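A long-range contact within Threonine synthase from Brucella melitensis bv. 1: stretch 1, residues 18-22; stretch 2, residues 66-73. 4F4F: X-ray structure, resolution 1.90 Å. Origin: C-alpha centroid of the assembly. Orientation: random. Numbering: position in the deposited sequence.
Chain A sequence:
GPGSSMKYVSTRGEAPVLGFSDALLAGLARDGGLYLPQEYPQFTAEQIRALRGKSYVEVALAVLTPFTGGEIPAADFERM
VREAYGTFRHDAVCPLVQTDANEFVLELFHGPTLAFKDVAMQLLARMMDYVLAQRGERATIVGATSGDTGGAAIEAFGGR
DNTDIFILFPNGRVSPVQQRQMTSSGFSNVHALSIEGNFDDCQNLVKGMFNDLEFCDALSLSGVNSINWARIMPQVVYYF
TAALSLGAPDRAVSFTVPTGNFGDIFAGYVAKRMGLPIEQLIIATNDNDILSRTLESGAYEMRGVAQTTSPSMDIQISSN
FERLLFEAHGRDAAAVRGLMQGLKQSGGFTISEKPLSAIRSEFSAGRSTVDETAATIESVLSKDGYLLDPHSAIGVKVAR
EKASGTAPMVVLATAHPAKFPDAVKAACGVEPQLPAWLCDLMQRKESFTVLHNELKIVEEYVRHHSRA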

# COMPACT_ATOMS: atom_id res chain seq x y z
N LEU A 18 15.98 -14.78 -5.56
CA LEU A 18 16.56 -13.51 -5.98
C LEU A 18 17.17 -12.69 -4.83
O LEU A 18 16.74 -12.79 -3.70
CB LEU A 18 15.49 -12.67 -6.69
CG LEU A 18 14.85 -13.17 -8.00
CD1 LEU A 18 13.78 -12.18 -8.43
CD2 LEU A 18 15.89 -13.39 -9.08
N GLY A 19 18.16 -11.85 -5.16
CA GLY A 19 18.58 -10.80 -4.26
C GLY A 19 17.56 -9.66 -4.22
O GLY A 19 16.58 -9.63 -4.99
N PHE A 20 17.76 -8.71 -3.31
CA PHE A 20 16.84 -7.58 -3.17
C PHE A 20 16.61 -6.80 -4.48
O PHE A 20 15.48 -6.57 -4.84
CB PHE A 20 17.37 -6.58 -2.13
CG PHE A 20 16.52 -5.36 -2.02
CD1 PHE A 20 15.24 -5.45 -1.46
CD2 PHE A 20 16.94 -4.15 -2.51
CE1 PHE A 20 14.43 -4.34 -1.38
CE2 PHE A 20 16.14 -3.03 -2.43
CZ PHE A 20 14.87 -3.14 -1.86
N SER A 21 17.68 -6.39 -5.16
CA SER A 21 17.56 -5.55 -6.31
C SER A 21 16.73 -6.22 -7.38
O SER A 21 15.82 -5.62 -7.94
CB SER A 21 18.93 -5.19 -6.86
OG SER A 21 19.59 -4.37 -5.93
N ASP A 22 17.04 -7.47 -7.65
CA ASP A 22 16.27 -8.23 -8.61
C ASP A 22 14.84 -8.41 -8.17
O ASP A 22 13.94 -8.27 -8.99
CB ASP A 22 16.93 -9.59 -8.87
CG ASP A 22 18.14 -9.49 -9.74
OD1 ASP A 22 18.14 -8.58 -10.57
OD2 ASP A 22 19.09 -10.28 -9.59
N PRO A 66 18.51 -4.42 6.59
CA PRO A 66 18.77 -5.86 6.45
C PRO A 66 18.07 -6.45 5.24
O PRO A 66 18.56 -7.41 4.66
CB PRO A 66 18.23 -6.48 7.74
CG PRO A 66 18.11 -5.35 8.71
CD PRO A 66 18.04 -4.06 7.94
N PHE A 67 16.90 -5.91 4.88
CA PHE A 67 16.19 -6.39 3.70
C PHE A 67 16.90 -6.16 2.36
O PHE A 67 16.61 -6.88 1.39
CB PHE A 67 14.78 -5.78 3.64
CG PHE A 67 13.85 -6.29 4.70
CD1 PHE A 67 13.29 -7.54 4.61
CD2 PHE A 67 13.52 -5.50 5.79
CE1 PHE A 67 12.43 -8.02 5.58
CE2 PHE A 67 12.66 -5.96 6.78
CZ PHE A 67 12.09 -7.23 6.67
N THR A 68 17.80 -5.17 2.31
CA THR A 68 18.50 -4.81 1.08
C THR A 68 19.75 -5.62 0.77
O THR A 68 20.34 -5.44 -0.30
CB THR A 68 18.87 -3.32 1.05
OG1 THR A 68 19.86 -3.04 2.04
CG2 THR A 68 17.63 -2.47 1.31
N GLY A 69 20.15 -6.49 1.71
CA GLY A 69 21.16 -7.51 1.46
C GLY A 69 22.52 -6.94 1.11
O GLY A 69 23.28 -7.55 0.35
N GLY A 70 22.81 -5.74 1.61
CA GLY A 70 24.05 -5.08 1.27
C GLY A 70 24.17 -4.54 -0.15
O GLY A 70 25.25 -4.13 -0.55
N GLU A 71 23.07 -4.48 -0.90
CA GLU A 71 23.16 -4.09 -2.30
C GLU A 71 23.08 -2.59 -2.47
O GLU A 71 23.38 -2.08 -3.53
CB GLU A 71 22.05 -4.76 -3.09
CG GLU A 71 22.16 -6.27 -2.97
CD GLU A 71 21.14 -6.99 -3.80
OE1 GLU A 71 20.34 -6.34 -4.49
OE2 GLU A 71 21.13 -8.21 -3.75
N ILE A 72 22.64 -1.87 -1.44
CA ILE A 72 22.63 -0.41 -1.52
C ILE A 72 23.56 0.11 -0.43
O ILE A 72 23.26 -0.05 0.76
CB ILE A 72 21.21 0.18 -1.37
CG1 ILE A 72 20.21 -0.47 -2.32
CG2 ILE A 72 21.22 1.66 -1.65
CD1 ILE A 72 18.79 0.05 -2.12
N PRO A 73 24.68 0.74 -0.80
CA PRO A 73 25.62 1.26 0.20
C PRO A 73 24.95 2.21 1.18
O PRO A 73 24.03 2.92 0.80
CB PRO A 73 26.65 2.00 -0.64
CG PRO A 73 26.58 1.35 -1.97
CD PRO A 73 25.12 1.07 -2.17
O HOH W 1 19.48 -8.69 -6.67

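The carboxylate of Glu71 makes the strongest polar link between the two stretches. Its OE1 accepts two hydrogen bonds from Ser21. One comes from the backbone, Ser21 N to Glu71 OE1, at 2.7 Å. The other comes from the hydroxyl, Ser21 OG to Glu71 OE1, at 2.6 Å. The serine chi1 is m, which brings OG round to the same oxygen that its own amide reaches. Ser21 lies in the first turn of a helix that begins after the N-cap residue Gly19. Amides there lack acceptors from a preceding turn, and the Glu71 carboxylate supplies one for Ser21 N. Water 1 extends the link. Water 1 accepts from Asp22 N at 2.9 Å and donates a weak hydrogen bond to Glu71 OE1 at 3.3 Å.

Glu71 reaches the helix start with chi1 m and chi2 t. Glu71 OE2 comes to 3.7 Å from Gly19 CA. A CB at Gly19 would clash with this oxygen, so glycine fits here.

Glu71 closes a type I' turn that starts at Thr68. Glu71 N donates to Thr68 O at 3.0 Å. Gly69 and Gly70 occupy the middle of the turn with positive phi, a conformation that favours glycine.

Beyond the polar contacts, Phe20 supplies most of the packing from its stretch. It is buried, and its CB points toward the second stretch. Thr68 CA lies over one face of the Phe20 ring, 4.2 Å from the ring centroid, in a CH-pi contact. Glu71 OE1 sits at the ring edge. Phe20 CD1 comes to 3.5 Å from Phe67 O. Ile72 adds an apolar contact, Phe20 CE2 to Ile72 CD1 at 4.1 Å, its chi2 t extending the side chain nearer. The two stretches bury 277 Å² between them, both sides summed.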